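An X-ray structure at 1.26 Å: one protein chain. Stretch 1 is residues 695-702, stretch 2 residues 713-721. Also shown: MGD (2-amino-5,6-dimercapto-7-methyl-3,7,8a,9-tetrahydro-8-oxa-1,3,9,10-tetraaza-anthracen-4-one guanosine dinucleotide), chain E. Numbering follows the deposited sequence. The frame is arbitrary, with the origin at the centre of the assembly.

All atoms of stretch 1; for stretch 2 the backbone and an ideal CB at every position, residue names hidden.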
# COMPACT_ATOMS: atom_id res chain seq x y z
N ASN A 695 0.94 18.46 2.69
CA ASN A 695 1.13 17.06 2.35
C ASN A 695 2.55 16.80 1.90
O ASN A 695 3.14 17.62 1.16
CB ASN A 695 0.18 16.62 1.24
CG ASN A 695 0.16 15.13 1.07
OD1 ASN A 695 0.34 14.58 -0.05
ND2 ASN A 695 -0.02 14.44 2.16
N ASP A 696 3.08 15.63 2.28
CA ASP A 696 4.44 15.24 1.90
C ASP A 696 4.68 15.19 0.39
O ASP A 696 5.78 15.46 -0.08
CB ASP A 696 4.88 13.92 2.56
CG ASP A 696 4.03 12.73 2.16
OD1 ASP A 696 2.80 12.90 1.96
OD2 ASP A 696 4.58 11.61 2.06
N ALA A 697 3.65 14.85 -0.39
CA ALA A 697 3.86 14.70 -1.84
C ALA A 697 4.26 16.01 -2.51
O ALA A 697 4.75 16.01 -3.64
CB ALA A 697 2.65 14.07 -2.49
N MET A 698 4.05 17.14 -1.80
CA MET A 698 4.54 18.42 -2.31
C MET A 698 6.06 18.48 -2.49
O MET A 698 6.57 19.31 -3.23
CB MET A 698 4.10 19.58 -1.40
CG MET A 698 2.59 19.93 -1.44
SD MET A 698 2.05 20.37 -3.11
CE MET A 698 3.02 21.86 -3.38
N VAL A 699 6.79 17.63 -1.76
CA VAL A 699 8.25 17.74 -1.73
C VAL A 699 8.94 16.54 -2.30
O VAL A 699 10.17 16.47 -2.24
CB VAL A 699 8.77 18.02 -0.27
CG1 VAL A 699 7.90 19.06 0.38
CG2 VAL A 699 8.83 16.75 0.59
N LEU A 700 8.16 15.63 -2.89
CA LEU A 700 8.71 14.37 -3.39
C LEU A 700 8.82 14.36 -4.89
O LEU A 700 7.82 14.33 -5.59
CB LEU A 700 7.86 13.18 -2.91
CG LEU A 700 7.77 13.02 -1.39
CD1 LEU A 700 6.67 12.00 -1.04
CD2 LEU A 700 9.10 12.66 -0.75
N SER A 701 10.06 14.35 -5.37
CA SER A 701 10.29 14.28 -6.80
C SER A 701 9.89 12.93 -7.37
O SER A 701 10.03 11.91 -6.70
CB SER A 701 11.78 14.51 -7.07
OG SER A 701 12.02 14.44 -8.45
N ASP A 702 9.40 12.91 -8.62
CA ASP A 702 9.31 11.65 -9.35
C ASP A 702 10.09 11.70 -10.66
O ASP A 702 9.81 10.94 -11.59
CB ASP A 702 7.88 11.10 -9.52
CG ASP A 702 6.95 12.01 -10.31
OD1 ASP A 702 7.40 13.03 -10.85
OD2 ASP A 702 5.75 11.61 -10.42
N UNK A 713 8.69 3.35 -8.62
CA UNK A 713 8.06 3.96 -7.45
C UNK A 713 9.02 5.00 -6.87
O UNK A 713 10.23 4.89 -7.06
CB UNK A 713 7.70 2.90 -6.40
N UNK A 714 8.48 6.02 -6.20
CA UNK A 714 9.32 7.08 -5.66
C UNK A 714 9.98 6.75 -4.32
O UNK A 714 9.42 6.05 -3.47
CB UNK A 714 8.48 8.35 -5.50
N UNK A 715 11.16 7.32 -4.14
CA UNK A 715 11.91 7.20 -2.92
C UNK A 715 11.38 8.25 -1.91
O UNK A 715 11.31 9.45 -2.24
CB UNK A 715 13.41 7.38 -3.19
N UNK A 716 11.03 7.80 -0.69
CA UNK A 716 10.47 8.64 0.38
C UNK A 716 11.24 8.53 1.70
O UNK A 716 11.04 9.35 2.60
CB UNK A 716 9.01 8.26 0.62
N UNK A 717 12.05 7.48 1.82
CA UNK A 717 12.61 7.10 3.10
C UNK A 717 14.13 7.07 2.96
O UNK A 717 14.70 6.11 2.45
CB UNK A 717 12.06 5.75 3.57
N UNK A 718 14.74 8.16 3.41
CA UNK A 718 16.15 8.43 3.14
C UNK A 718 16.31 8.90 1.71
O UNK A 718 15.32 9.01 0.97
CB UNK A 718 17.01 7.19 3.40
N UNK A 719 17.53 9.19 1.31
CA UNK A 719 17.86 9.37 -0.11
C UNK A 719 17.47 10.70 -0.70
O UNK A 719 17.62 10.92 -1.90
CB UNK A 719 17.19 8.27 -0.93
N UNK A 720 17.01 11.59 0.17
CA UNK A 720 16.59 12.94 -0.22
C UNK A 720 17.12 13.89 0.85
O UNK A 720 17.04 13.58 2.04
CB UNK A 720 15.07 13.05 -0.36
N UNK A 721 17.64 15.04 0.43
CA UNK A 721 18.09 16.06 1.35
C UNK A 721 17.04 17.15 1.49
O UNK A 721 16.25 17.45 0.55
CB UNK A 721 19.42 16.65 0.88
PB MGD E . -5.72 8.12 1.07
O1B MGD E . -4.81 8.69 0.02
O2B MGD E . -5.85 8.80 2.39
O3B MGD E . -5.34 6.60 1.42
O3A MGD E . -3.68 5.18 0.18
PA MGD E . -5.26 5.28 0.50
O1A MGD E . -5.72 4.16 1.39
O2A MGD E . -5.92 5.51 -0.83
O5' MGD E . -7.17 8.02 0.38
C5' MGD E . -8.15 7.16 0.95
C4' MGD E . -9.49 7.80 0.66
O4' MGD E . -10.50 6.81 0.95
C3' MGD E . -9.83 8.95 1.60
O3' MGD E . -10.13 10.12 0.81
C2' MGD E . -11.05 8.49 2.43
O2' MGD E . -12.02 9.51 2.77
C1' MGD E . -11.66 7.47 1.51
N9 MGD E . -12.42 6.39 2.14
C8 MGD E . -12.13 5.73 3.30
N7 MGD E . -13.00 4.73 3.51
C5 MGD E . -13.81 4.69 2.43
C6 MGD E . -14.94 3.89 1.99
O6 MGD E . -15.37 2.93 2.68
N1 MGD E . -15.47 4.20 0.80
C2 MGD E . -15.10 5.24 0.05
N2 MGD E . -15.72 5.45 -1.15
N3 MGD E . -14.08 6.02 0.39
C4 MGD E . -13.43 5.77 1.55
C10 MGD E . -2.85 4.52 1.13
C11 MGD E . -1.53 4.24 0.44
O11 MGD E . -0.94 5.51 0.21
C12 MGD E . -0.65 3.38 1.32
S12 MGD E . -1.30 1.91 1.92
C13 MGD E . 0.62 3.72 1.57
S13 MGD E . 1.60 2.85 2.65
C14 MGD E . 1.28 4.91 0.94
N15 MGD E . 1.52 5.98 1.90
C16 MGD E . 2.02 7.12 1.35
C17 MGD E . 2.94 8.04 2.03
O17 MGD E . 3.33 7.80 3.19
N18 MGD E . 3.34 9.14 1.36
C19 MGD E . 2.94 9.43 0.09
N19 MGD E . 3.38 10.54 -0.53
N20 MGD E . 2.08 8.64 -0.57
C21 MGD E . 1.62 7.51 -0.02
N22 MGD E . 0.79 6.73 -0.71
C23 MGD E . 0.41 5.42 -0.23

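Position 713 comes first. Its CA-to-CB bond points away from stretch 1, and no atom of that stretch lies within 5.5 Å of the ideal CB. Stretch 1 therefore sets no preference here; the residue is L713, whose side chain makes no contact with stretch 1.

At position 714 the bond points toward stretch 1. The ideal CB stands 4.1 Å from S701 O and 4.9 Å from D702 CB, so there is room for a compact side chain but little for bulk directed straight ahead. Phi is -82° and psi 148°, an extended pair open to most residues, proline included; alanine, serine, valine or proline would all suit. The deposited residue is P714. Its CB packs 4.2 Å from S701 O, a van der Waals contact, and its ring closes back on its own backbone nitrogen.

Position 715 has a sideways CB with nothing of stretch 1 within 5.5 Å, so the visible evidence permits polar and apolar side chains alike. What touches stretch 1 is the backbone: the carbonyl O of 715 lies 4.2 Å from L700 CD2. N715 is found, with chi1 at 167° (t). It turns to its own stretch, where N715 ND2 donates to the backbone O of position 718 at 2.7 Å with an angle of 157°, bracing the approach to the corner.

Position 716 is the most informative. Its CA is 7.1 Å from L700 CA, which places the two residues across from one another. The CB points sideways, yet the ideal CB is 4.6 Å from L700 CD2, and D696 and the pterin end of MGD lie farther along. A branched or flexible apolar side chain, such as leucine, isoleucine or methionine, could bend into this space; one carrying a hydrogen-bond donor might instead seek the D696 carboxylate. L716 takes the apolar course. With chi1 at -89° and chi2 at 74°, its end comes nearer: L716 CG meets L700 CD1 at 3.5 Å, while L716 CD2 reaches 3.8 Å from D696 OD2 and 3.4 Å from MGD N18. That carboxylate oxygen is already engaged, accepting hydrogen bonds from MGD N18 (2.9 Å to D696 OD2) and MGD N19 (3.0 Å to D696 OD2), so the leucine packs beside a polar contact without joining it.

Position 717 is out of reach and unconstrained by stretch 1; it is R717, hydrogen-bonded elsewhere in the structure. Positions 718 and 719 both have positive phi, 76° and 79°, which by itself favours glycine, and the chain turns a corner here. They are G718 and G719.

Beyond the corner, position 720 again points toward stretch 1, but its ideal CB has nothing within 5.5 Å. That gap calls for length, and L700 CD2, 6.0 Å from the ideal CB of 720, calls for an apolar end: isoleucine, leucine or methionine would fit. I720, chi1 -68° and chi2 169°, spans it, placing CD1 3.8 Å from L700 CD2.

Position 721 is out of reach; it is L721, which makes no contact with stretch 1.

Stretch 2 713-721: LPNLRGGIL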
# COMPACT_ATOMS: atom_id res chain seq x y z
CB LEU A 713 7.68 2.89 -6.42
CG LEU A 713 8.77 1.93 -5.90
CD1 LEU A 713 9.60 2.57 -4.81
CD2 LEU A 713 8.15 0.64 -5.36
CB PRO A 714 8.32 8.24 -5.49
CG PRO A 714 7.03 7.53 -5.13
CD PRO A 714 7.04 6.29 -6.02
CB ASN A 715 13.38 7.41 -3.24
CG ASN A 715 14.23 7.61 -2.01
OD1 ASN A 715 14.79 6.66 -1.46
ND2 ASN A 715 14.33 8.86 -1.56
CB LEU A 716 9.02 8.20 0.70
CG LEU A 716 7.92 8.85 -0.08
CD1 LEU A 716 7.89 8.30 -1.54
CD2 LEU A 716 6.59 8.65 0.66
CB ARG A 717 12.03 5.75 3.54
CG ARG A 717 10.57 5.86 3.93
CD ARG A 717 9.97 4.52 4.34
NE ARG A 717 8.55 4.74 4.62
CZ ARG A 717 7.94 4.64 5.80
NH1 ARG A 717 8.58 4.20 6.89
NH2 ARG A 717 6.68 4.98 5.89
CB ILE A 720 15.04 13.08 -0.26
CG1 ILE A 720 14.42 12.27 -1.40
CG2 ILE A 720 14.61 14.53 -0.41
CD1 ILE A 720 12.88 12.21 -1.24
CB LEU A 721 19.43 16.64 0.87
CG LEU A 721 20.62 15.66 0.90
CD1 LEU A 721 21.73 16.13 -0.04
CD2 LEU A 721 21.13 15.44 2.33
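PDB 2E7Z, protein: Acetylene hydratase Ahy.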